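Local atomic coordinates of CG4930 (Drosophila melanogaster, PDB entry 3ISM), a protein that inhibits the nuclease EndoG by forming a complex with it. Residues C[293-296]-C[297-301]; C[252-255]-C[256-260]; C[313-316]-C[317-321]; C[263-267]-C[268-272]. The protein carries 1 engineered substitution. All blocks are in the same frame, centred on the assembly; numbering follows the deposited sequence.

Contact 1: C[293-296]-C[297-301]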
loop_
_atom_site.group_PDB
_atom_site.type_symbol
_atom_site.label_atom_id
_atom_site.label_comp_id
_atom_site.label_asym_id
_atom_site.label_seq_id
_atom_site.Cartn_x
_atom_site.Cartn_y
_atom_site.Cartn_z
ATOM N N ASN C 293 1.531 -38.592 9.287
ATOM C CA ASN C 293 0.513 -39.344 8.551
ATOM C C ASN C 293 0.924 -40.768 8.180
ATOM O O ASN C 293 0.079 -41.653 8.054
ATOM C CB ASN C 293 0.075 -38.572 7.304
ATOM C CG ASN C 293 -0.772 -37.360 7.643
ATOM O OD1 ASN C 293 -1.206 -37.195 8.786
ATOM N ND2 ASN C 293 -1.003 -36.498 6.654
ATOM N N SER C 294 2.224 -40.982 8.015
ATOM C CA SER C 294 2.745 -42.314 7.774
ATOM C C SER C 294 2.812 -43.100 9.084
ATOM O O SER C 294 2.299 -44.220 9.171
ATOM C CB SER C 294 4.126 -42.230 7.121
ATOM O OG SER C 294 4.177 -41.132 6.226
ATOM N N TRP C 295 3.428 -42.491 10.098
ATOM C CA TRP C 295 3.725 -43.149 11.377
ATOM C C TRP C 295 2.484 -43.440 12.213
ATOM O O TRP C 295 2.435 -44.458 12.909
ATOM C CB TRP C 295 4.722 -42.302 12.180
ATOM C CG TRP C 295 4.933 -42.692 13.635
ATOM C CD1 TRP C 295 5.833 -43.598 14.122
ATOM C CD2 TRP C 295 4.261 -42.143 14.782
ATOM N NE1 TRP C 295 5.757 -43.656 15.494
ATOM C CE2 TRP C 295 4.798 -42.779 15.926
ATOM C CE3 TRP C 295 3.254 -41.182 14.954
ATOM C CZ2 TRP C 295 4.362 -42.485 17.223
ATOM C CZ3 TRP C 295 2.822 -40.890 16.244
ATOM C CH2 TRP C 295 3.379 -41.537 17.360
ATOM N N ILE C 296 1.487 -42.554 12.152
ATOM C CA ILE C 296 0.286 -42.723 12.988
ATOM C C ILE C 296 -0.449 -44.046 12.683
ATOM O O ILE C 296 -1.048 -44.655 13.577
ATOM C CB ILE C 296 -0.649 -41.459 12.970
ATOM C CG1 ILE C 296 -1.546 -41.408 14.210
ATOM C CG2 ILE C 296 -1.453 -41.340 11.657
ATOM C CD1 ILE C 296 -0.813 -41.248 15.509
ATOM N N PHE C 297 -0.343 -44.497 11.433
ATOM C CA PHE C 297 -0.852 -45.795 10.997
ATOM C C PHE C 297 -0.100 -46.950 11.645
ATOM O O PHE C 297 -0.712 -47.961 12.017
ATOM C CB PHE C 297 -0.750 -45.925 9.479
ATOM C CG PHE C 297 -1.925 -45.367 8.740
ATOM C CD1 PHE C 297 -3.045 -46.154 8.493
ATOM C CD2 PHE C 297 -1.909 -44.058 8.270
ATOM C CE1 PHE C 297 -4.134 -45.645 7.800
ATOM C CE2 PHE C 297 -2.996 -43.533 7.574
ATOM C CZ PHE C 297 -4.112 -44.329 7.338
ATOM N N ASN C 298 1.221 -46.801 11.762
ATOM C CA ASN C 298 2.062 -47.784 12.458
ATOM C C ASN C 298 1.710 -47.887 13.942
ATOM O O ASN C 298 1.635 -48.989 14.490
ATOM C CB ASN C 298 3.552 -47.445 12.306
ATOM C CG ASN C 298 4.020 -47.452 10.856
ATOM O OD1 ASN C 298 4.693 -46.520 10.411
ATOM N ND2 ASN C 298 3.676 -48.505 10.119
ATOM N N LEU C 299 1.494 -46.735 14.582
ATOM C CA LEU C 299 1.107 -46.699 15.988
ATOM C C LEU C 299 -0.255 -47.353 16.225
ATOM O O LEU C 299 -0.401 -48.145 17.163
ATOM C CB LEU C 299 1.129 -45.278 16.545
ATOM C CG LEU C 299 0.615 -45.079 17.977
ATOM C CD1 LEU C 299 1.461 -45.836 18.982
ATOM C CD2 LEU C 299 0.560 -43.606 18.347
ATOM N N ARG C 300 -1.232 -47.029 15.375
ATOM C CA ARG C 300 -2.567 -47.638 15.445
ATOM C C ARG C 300 -2.517 -49.165 15.361
ATOM O O ARG C 300 -3.153 -49.855 16.160
ATOM C CB ARG C 300 -3.476 -47.107 14.332
ATOM C CG ARG C 300 -4.781 -47.909 14.167
ATOM C CD ARG C 300 -5.403 -47.716 12.804
ATOM N NE ARG C 300 -4.663 -48.433 11.776
ATOM C CZ ARG C 300 -5.046 -48.543 10.509
ATOM N NH1 ARG C 300 -6.174 -47.976 10.095
ATOM N NH2 ARG C 300 -4.293 -49.227 9.652
ATOM N N ASP C 301 -1.756 -49.671 14.390
ATOM C CA ASP C 301 -1.591 -51.116 14.180
ATOM C C ASP C 301 -0.951 -51.809 15.385
ATOM O O ASP C 301 -1.286 -52.951 15.702
ATOM C CB ASP C 301 -0.764 -51.391 12.916
ATOM C CG ASP C 301 -1.491 -50.999 11.633
ATOM O OD1 ASP C 301 -2.642 -50.501 11.710
ATOM O OD2 ASP C 301 -0.907 -51.185 10.542
#
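L299 fits the hollow between W295 and I296, one turn back along the same helix. Its CB sits over one face of the W295 indole, displaced toward the rim, while CD2 reaches the far end of the six-membered ring, 3.6 Å from W295 CH2. I296 also slants past this methyl, CD1 to L299 CD2 3.9 Å. Both W295 and L299 carry CG anti to the backbone N (chi1 168° and 174°), which lays the two side chains alongside each other, pointing the same way. This is i to i+4 (W295-L299) and i to i+3 (I296-L299) packing on helix 290-305 of an all-helical fold; L277 from helix 267-287 touches all three residues of this ridge. Beneath it the backbone bond from L299 N to W295 O measures 3.0 Å.

On another side of the helix F297 turns its ring edge to the chain, with N293 O near the ring plane, 3.1 Å from F297 CD2. R300 lies next to it: F297 CD1 sits over one face of the guanidinium. R300 grips a single carboxylate oxygen side-on, with NE and NH2 each 2.9 Å from D301 OD1, and NH1 goes to F342 O. With a leucine in place of R300, the D301 carboxylate would probably be left without this positive mate and F342 O without its donor.

Contact 2: C[252-255]-C[256-260]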
loop_
_atom_site.group_PDB
_atom_site.type_symbol
_atom_site.label_atom_id
_atom_site.label_comp_id
_atom_site.label_asym_id
_atom_site.label_seq_id
_atom_site.Cartn_x
_atom_site.Cartn_y
_atom_site.Cartn_z
ATOM N N ALA C 252 9.312 -37.062 20.243
ATOM C CA ALA C 252 7.951 -37.203 20.728
ATOM C C ALA C 252 7.444 -38.608 20.400
ATOM O O ALA C 252 6.843 -39.272 21.245
ATOM C CB ALA C 252 7.058 -36.142 20.116
ATOM N N ARG C 253 7.732 -39.065 19.180
ATOM C CA ARG C 253 7.280 -40.372 18.695
ATOM C C ARG C 253 7.871 -41.540 19.482
ATOM O O ARG C 253 7.206 -42.569 19.665
ATOM C CB ARG C 253 7.615 -40.550 17.212
ATOM C CG ARG C 253 6.923 -39.571 16.289
ATOM C CD ARG C 253 6.984 -40.031 14.846
ATOM N NE ARG C 253 8.344 -40.098 14.319
ATOM C CZ ARG C 253 8.925 -39.131 13.612
ATOM N NH1 ARG C 253 8.273 -38.007 13.345
ATOM N NH2 ARG C 253 10.166 -39.290 13.173
ATOM N N GLU C 254 9.116 -41.377 19.942
ATOM C CA GLU C 254 9.843 -42.465 20.607
ATOM C C GLU C 254 9.455 -42.691 22.078
ATOM O O GLU C 254 9.474 -43.828 22.559
ATOM C CB GLU C 254 11.360 -42.293 20.456
ATOM C CG GLU C 254 11.909 -42.725 19.086
ATOM C CD GLU C 254 12.171 -44.234 18.966
ATOM O OE1 GLU C 254 11.726 -45.017 19.838
ATOM O OE2 GLU C 254 12.835 -44.641 17.985
ATOM N N ILE C 255 9.110 -41.616 22.788
ATOM C CA ILE C 255 8.634 -41.750 24.170
ATOM C C ILE C 255 7.191 -42.294 24.217
ATOM O O ILE C 255 6.858 -43.090 25.104
ATOM C CB ILE C 255 8.807 -40.431 24.996
ATOM C CG1 ILE C 255 8.266 -40.590 26.424
ATOM C CG2 ILE C 255 8.157 -39.258 24.298
ATOM C CD1 ILE C 255 8.370 -39.335 27.286
ATOM N N ILE C 256 6.358 -41.871 23.257
ATOM C CA ILE C 256 4.990 -42.383 23.102
ATOM C C ILE C 256 5.016 -43.911 22.941
ATOM O O ILE C 256 4.256 -44.628 23.594
ATOM C CB ILE C 256 4.259 -41.719 21.893
ATOM C CG1 ILE C 256 3.980 -40.236 22.172
ATOM C CG2 ILE C 256 2.945 -42.441 21.568
ATOM C CD1 ILE C 256 3.485 -39.440 20.959
ATOM N N TRP C 257 5.921 -44.387 22.086
ATOM C CA TRP C 257 6.135 -45.812 21.861
ATOM C C TRP C 257 6.657 -46.531 23.115
ATOM O O TRP C 257 6.385 -47.712 23.306
ATOM C CB TRP C 257 7.085 -46.033 20.677
ATOM C CG TRP C 257 6.892 -47.355 19.978
ATOM C CD1 TRP C 257 7.388 -48.570 20.364
ATOM C CD2 TRP C 257 6.159 -47.589 18.767
ATOM N NE1 TRP C 257 7.006 -49.544 19.474
ATOM C CE2 TRP C 257 6.251 -48.971 18.484
ATOM C CE3 TRP C 257 5.428 -46.769 17.897
ATOM C CZ2 TRP C 257 5.644 -49.550 17.365
ATOM C CZ3 TRP C 257 4.827 -47.344 16.784
ATOM C CH2 TRP C 257 4.938 -48.724 16.530
ATOM N N LYS C 258 7.405 -45.820 23.959
ATOM C CA LYS C 258 7.852 -46.366 25.246
ATOM C C LYS C 258 6.699 -46.442 26.246
ATOM O O LYS C 258 6.433 -47.505 26.812
ATOM C CB LYS C 258 9.007 -45.544 25.835
ATOM C CG LYS C 258 10.373 -46.224 25.794
ATOM C CD LYS C 258 11.188 -45.831 24.573
ATOM C CE LYS C 258 12.577 -46.464 24.618
ATOM N NZ LYS C 258 13.491 -45.851 23.617
ATOM N N LEU C 259 6.016 -45.311 26.440
ATOM C CA LEU C 259 4.882 -45.192 27.367
ATOM C C LEU C 259 3.827 -46.282 27.172
ATOM O O LEU C 259 3.247 -46.785 28.138
ATOM C CB LEU C 259 4.219 -43.818 27.211
ATOM C CG LEU C 259 4.886 -42.602 27.863
ATOM C CD1 LEU C 259 4.575 -41.320 27.075
ATOM C CD2 LEU C 259 4.472 -42.463 29.325
ATOM N N LEU C 260 3.602 -46.638 25.911
ATOM C CA LEU C 260 2.562 -47.578 25.531
ATOM C C LEU C 260 3.044 -49.026 25.404
ATOM O O LEU C 260 2.263 -49.958 25.603
ATOM C CB LEU C 260 1.931 -47.132 24.207
ATOM C CG LEU C 260 1.098 -45.850 24.155
ATOM C CD1 LEU C 260 0.729 -45.568 22.719
ATOM C CD2 LEU C 260 -0.153 -45.940 25.020
#
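The bond from L259 N to I255 O is short, 2.7 Å, and almost straight, 176° at the hydrogen, the shortest of the backbone links on this turn of helix 238-261, one of the long helices of an all-helical fold. The next links are longer: K258 N to E254 O is 3.2 Å with the donor above the carbonyl plane, W257 N to R253 O is 3.3 Å, and I256 N to A252 O is weak. The side-chain charges add little that is direct. E254 OE1 and K258 NZ stand 4.3 Å apart, beyond a salt bridge, so any attraction between them is probably modest. The lysine chain bends at chi2 (95°), bringing CD back to E254 O at 3.3 Å. R253 looks elsewhere for its polar partner, with NH1 bound to Y280 OH on helix 267-287.

Outward from the backbone the packing between the two turns is aliphatic. I255 and L259 lie alongside each other one turn apart and point the same way, I255 CG1 3.8 Å from L259 CD1, and both touch helix 267-287, where L276 meets I255 and D269 meets L259. I256, beside them, packs on L276 and L277. W257 leads its ring away from the preceding turn to F261 and E302, leaving CB as the part that rests near the carbonyls of R253 and E254. The I256 side chain does the reverse: with CG1 beside the backbone N (chi1 -69°), it folds back along the helix until CG1 is 3.2 Å from A252 O.

Contact 3: C[313-316]-C[317-321]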
loop_
_atom_site.group_PDB
_atom_site.type_symbol
_atom_site.label_atom_id
_atom_site.label_comp_id
_atom_site.label_asym_id
_atom_site.label_seq_id
_atom_site.Cartn_x
_atom_site.Cartn_y
_atom_site.Cartn_z
ATOM N N ARG C 313 -10.040 -46.375 21.389
ATOM C CA ARG C 313 -11.368 -45.758 21.395
ATOM C C ARG C 313 -11.438 -44.370 22.044
ATOM O O ARG C 313 -11.990 -43.451 21.450
ATOM C CB ARG C 313 -12.389 -46.686 22.056
ATOM C CG ARG C 313 -12.566 -48.027 21.362
ATOM C CD ARG C 313 -13.818 -48.715 21.852
ATOM N NE ARG C 313 -13.869 -48.789 23.310
ATOM C CZ ARG C 313 -13.383 -49.792 24.038
ATOM N NH1 ARG C 313 -12.791 -50.831 23.458
ATOM N NH2 ARG C 313 -13.489 -49.755 25.359
ATOM N N ASP C 314 -10.875 -44.229 23.244
ATOM C CA ASP C 314 -11.019 -43.008 24.052
ATOM C C ASP C 314 -9.976 -41.948 23.731
ATOM O O ASP C 314 -10.157 -40.765 24.049
ATOM C CB ASP C 314 -10.945 -43.325 25.548
ATOM C CG ASP C 314 -11.908 -44.422 25.970
ATOM O OD1 ASP C 314 -12.899 -44.667 25.250
ATOM O OD2 ASP C 314 -11.663 -45.041 27.028
ATOM N N LYS C 315 -8.878 -42.368 23.118
ATOM C CA LYS C 315 -7.813 -41.430 22.784
ATOM C C LYS C 315 -7.678 -41.214 21.277
ATOM O O LYS C 315 -7.949 -40.120 20.789
ATOM C CB LYS C 315 -6.474 -41.852 23.420
ATOM C CG LYS C 315 -6.564 -42.187 24.921
ATOM C CD LYS C 315 -7.078 -41.005 25.743
ATOM C CE LYS C 315 -7.192 -41.360 27.216
ATOM N NZ LYS C 315 -7.508 -40.151 28.039
ATOM N N MET C 316 -7.284 -42.253 20.546
ATOM C CA MET C 316 -7.007 -42.114 19.112
ATOM C C MET C 316 -8.241 -41.803 18.250
ATOM O O MET C 316 -8.166 -40.976 17.313
ATOM C CB MET C 316 -6.295 -43.350 18.586
ATOM C CG MET C 316 -4.961 -43.616 19.247
ATOM S SD MET C 316 -3.925 -44.699 18.256
ATOM C CE MET C 316 -3.430 -43.563 16.953
ATOM N N VAL C 317 -9.362 -42.457 18.579
ATOM C CA VAL C 317 -10.641 -42.203 17.914
ATOM C C VAL C 317 -11.317 -40.942 18.468
ATOM O O VAL C 317 -11.545 -39.984 17.725
ATOM C CB VAL C 317 -11.611 -43.411 18.025
ATOM C CG1 VAL C 317 -13.006 -43.050 17.495
ATOM C CG2 VAL C 317 -11.054 -44.618 17.280
ATOM N N LYS C 318 -11.610 -40.950 19.771
ATOM C CA LYS C 318 -12.387 -39.892 20.423
ATOM C C LYS C 318 -11.778 -38.501 20.261
ATOM O O LYS C 318 -12.491 -37.542 19.962
ATOM C CB LYS C 318 -12.593 -40.214 21.909
ATOM C CG LYS C 318 -13.373 -39.155 22.692
ATOM C CD LYS C 318 -13.941 -39.734 23.997
ATOM C CE LYS C 318 -12.888 -39.849 25.100
ATOM N NZ LYS C 318 -13.360 -40.693 26.240
ATOM N N MET C 319 -10.460 -38.405 20.426
ATOM C CA MET C 319 -9.770 -37.122 20.311
ATOM C C MET C 319 -9.233 -36.827 18.913
ATOM O O MET C 319 -8.453 -35.878 18.731
ATOM C CB MET C 319 -8.656 -37.032 21.339
ATOM C CG MET C 319 -9.132 -37.275 22.748
ATOM S SD MET C 319 -7.719 -37.506 23.823
ATOM C CE MET C 319 -8.441 -37.050 25.412
ATOM N N GLU C 320 -9.651 -37.638 17.937
ATOM C CA GLU C 320 -9.320 -37.432 16.522
ATOM C C GLU C 320 -7.802 -37.329 16.294
ATOM O O GLU C 320 -7.306 -36.344 15.751
ATOM C CB GLU C 320 -10.049 -36.186 16.001
ATOM C CG GLU C 320 -10.264 -36.121 14.489
ATOM C CD GLU C 320 -10.879 -34.795 14.051
ATOM O OE1 GLU C 320 -11.922 -34.393 14.628
ATOM O OE2 GLU C 320 -10.314 -34.159 13.123
ATOM N N LEU C 321 -7.066 -38.350 16.721
ATOM C CA LEU C 321 -5.604 -38.312 16.647
ATOM C C LEU C 321 -5.054 -39.035 15.425
ATOM O O LEU C 321 -3.888 -39.442 15.386
ATOM C CB LEU C 321 -4.971 -38.814 17.951
ATOM C CG LEU C 321 -5.346 -37.953 19.171
ATOM C CD1 LEU C 321 -4.603 -38.411 20.422
ATOM C CD2 LEU C 321 -5.121 -36.443 18.901
#
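K318 crosses D314 at a slant, and the lysine's far end curls back over the preceding turn. CG starts out anti to the backbone N (chi1 179°) and the chain then bends at chi3, which brings CE to 3.1 Å from D314 O and NZ to 3.6 Å from D314 CB. The carboxylate makes no bond to the lysine: D314 OD1 stays 4.1 Å from K318 NZ, so the opposite charges are near without pairing.

K315 and M319 behave differently, running side by side in the same direction, with K315 CD against M319 SD at 4.0 Å. Their backbones are joined by M319 N to K315 O, the donor lying above the carbonyl plane. A wider pi-type turn comes just before, K318 N to R313 O at 3.0 Å. The helix then closes in a Schellman motif: E320, with positive phi, is the C-prime residue, L321 N reaches back to M316 O at 2.9 Å, and E320 N to V317 O.

L321 turns inward onto L277 and Q278 of helix 267-287, which also meets K315 through A274. M316 packs on F342 of helix 340-343, and E320 leaves the helix end for R327, its salt-bridge partner.

Contact 4: C[263-267]-C[268-272]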
loop_
_atom_site.group_PDB
_atom_site.type_symbol
_atom_site.label_atom_id
_atom_site.label_comp_id
_atom_site.label_asym_id
_atom_site.label_seq_id
_atom_site.Cartn_x
_atom_site.Cartn_y
_atom_site.Cartn_z
ATOM N N GLY C 263 5.623 -52.296 28.355
ATOM C CA GLY C 263 4.922 -53.457 28.891
ATOM C C GLY C 263 3.442 -53.252 28.633
ATOM O O GLY C 263 3.046 -52.886 27.521
ATOM N N THR C 264 2.622 -53.486 29.655
ATOM C CA THR C 264 1.210 -53.118 29.607
ATOM C C THR C 264 1.057 -51.757 30.283
ATOM O O THR C 264 1.299 -51.631 31.483
ATOM C CB THR C 264 0.311 -54.161 30.297
ATOM O OG1 THR C 264 0.601 -55.462 29.774
ATOM C CG2 THR C 264 -1.162 -53.841 30.064
ATOM N N PRO C 265 0.663 -50.729 29.508
ATOM C CA PRO C 265 0.659 -49.353 30.008
ATOM C C PRO C 265 -0.443 -49.079 31.030
ATOM O O PRO C 265 -1.583 -49.528 30.865
ATOM C CB PRO C 265 0.448 -48.515 28.741
ATOM C CG PRO C 265 -0.260 -49.415 27.800
ATOM C CD PRO C 265 0.192 -50.817 28.112
ATOM N N SER C 266 -0.082 -48.345 32.079
ATOM C CA SER C 266 -1.023 -47.925 33.110
ATOM C C SER C 266 -1.950 -46.835 32.575
ATOM O O SER C 266 -1.658 -46.213 31.544
ATOM C CB SER C 266 -0.264 -47.412 34.336
ATOM O OG SER C 266 0.598 -46.342 33.987
ATOM N N ALA C 267 -3.059 -46.609 33.281
ATOM C CA ALA C 267 -4.017 -45.558 32.934
ATOM C C ALA C 267 -3.339 -44.189 32.913
ATOM O O ALA C 267 -3.655 -43.337 32.079
ATOM C CB ALA C 267 -5.188 -45.561 33.906
ATOM N N GLU C 268 -2.395 -44.004 33.833
ATOM C CA GLU C 268 -1.574 -42.806 33.902
ATOM C C GLU C 268 -0.727 -42.627 32.640
ATOM O O GLU C 268 -0.664 -41.530 32.082
ATOM C CB GLU C 268 -0.674 -42.867 35.137
ATOM C CG GLU C 268 0.163 -41.623 35.364
ATOM C CD GLU C 268 1.368 -41.881 36.243
ATOM O OE1 GLU C 268 1.975 -40.899 36.713
ATOM O OE2 GLU C 268 1.709 -43.063 36.464
ATOM N N ASP C 269 -0.091 -43.706 32.191
ATOM C CA ASP C 269 0.800 -43.653 31.027
ATOM C C ASP C 269 0.057 -43.606 29.686
ATOM O O ASP C 269 0.610 -43.146 28.682
ATOM C CB ASP C 269 1.804 -44.808 31.057
ATOM C CG ASP C 269 2.886 -44.613 32.106
ATOM O OD1 ASP C 269 2.558 -44.240 33.253
ATOM O OD2 ASP C 269 4.071 -44.834 31.780
ATOM N N GLN C 270 -1.187 -44.089 29.679
ATOM C CA GLN C 270 -2.080 -43.944 28.524
ATOM C C GLN C 270 -2.559 -42.495 28.392
ATOM O O GLN C 270 -2.773 -42.005 27.279
ATOM C CB GLN C 270 -3.277 -44.901 28.620
ATOM C CG GLN C 270 -2.965 -46.355 28.238
ATOM C CD GLN C 270 -4.212 -47.258 28.241
ATOM O OE1 GLN C 270 -5.338 -46.817 27.953
ATOM N NE2 GLN C 270 -4.003 -48.534 28.559
ATOM N N ASN C 271 -2.729 -41.823 29.532
ATOM C CA ASN C 271 -3.053 -40.395 29.567
ATOM C C ASN C 271 -1.891 -39.515 29.107
ATOM O O ASN C 271 -2.102 -38.537 28.392
ATOM C CB ASN C 271 -3.502 -39.972 30.968
ATOM C CG ASN C 271 -4.903 -40.444 31.300
ATOM O OD1 ASN C 271 -5.741 -40.610 30.413
ATOM N ND2 ASN C 271 -5.168 -40.658 32.586
ATOM N N LYS C 272 -0.674 -39.880 29.516
ATOM C CA LYS C 272 0.546 -39.145 29.158
ATOM C C LYS C 272 0.926 -39.310 27.691
ATOM O O LYS C 272 1.554 -38.424 27.102
ATOM C CB LYS C 272 1.721 -39.578 30.041
ATOM C CG LYS C 272 1.645 -39.082 31.481
ATOM C CD LYS C 272 2.782 -39.641 32.323
ATOM C CE LYS C 272 2.627 -39.250 33.785
ATOM N NZ LYS C 272 3.591 -39.969 34.665
#
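The Q270 carboxamide reaches back across the P265 ring, NE2 lying 3.9 Å from P265 CG, and the same nitrogen gives a weak hydrogen bond to P265 O (3.5 Å, 141°). The N271 amide leans toward A267 O but at a poor angle for a bond; its OD1 takes K315 NZ of helix 309-317 instead. Both belong to the start of helix 267-287, where S266 is the N-cap: chi1 of 58° swings OG between the backbone N and the carbonyl carbon, where it accepts from D269 N at 3.3 Å. OG also lies 3.0 Å from D269 OD1, again without the angle of a hydrogen bond. The first helical links follow, Q270 N to S266 O at 2.9 Å and N271 N to A267 O at 3.1 Å.

Beyond the proline, Q270 also packs against D310 and F311. Trimmed to an alanine, Q270 would probably leave P265 O without its weak amide donor and open a gap beside the proline ring.

One turn apart on the helix, K272 and E268 form a salt bridge, the carboxylate approached over its face rather than at its edge: K272 NZ sits 2.8 Å from E268 OE1, 71° out of the carboxylate plane.

Overall arrangement
Four successive helices of one all-helical unit are sampled here. Contacts 1, 2 and 3 are partly buried, and contact 4 is a surface contact. Contacts 1 and 2, both mid-helix, touch each other: W295 packs on R253, and L299 on L260 and W257. Contact 3 ends helix 309-317 and meets contact 1 through M316 and L321 against I296. Contact 4 begins helix 267-287; P265 rests on the end of contact 2, and K315 and N271 tie contact 3 to contact 4. Aromatic and aliphatic packing weighs more in contacts 1 and 2, though 1 also has a salt bridge, whereas capping bonds mark 3 and 4. Contacts 1 and 4 do not touch, their centres about 19 Å apart.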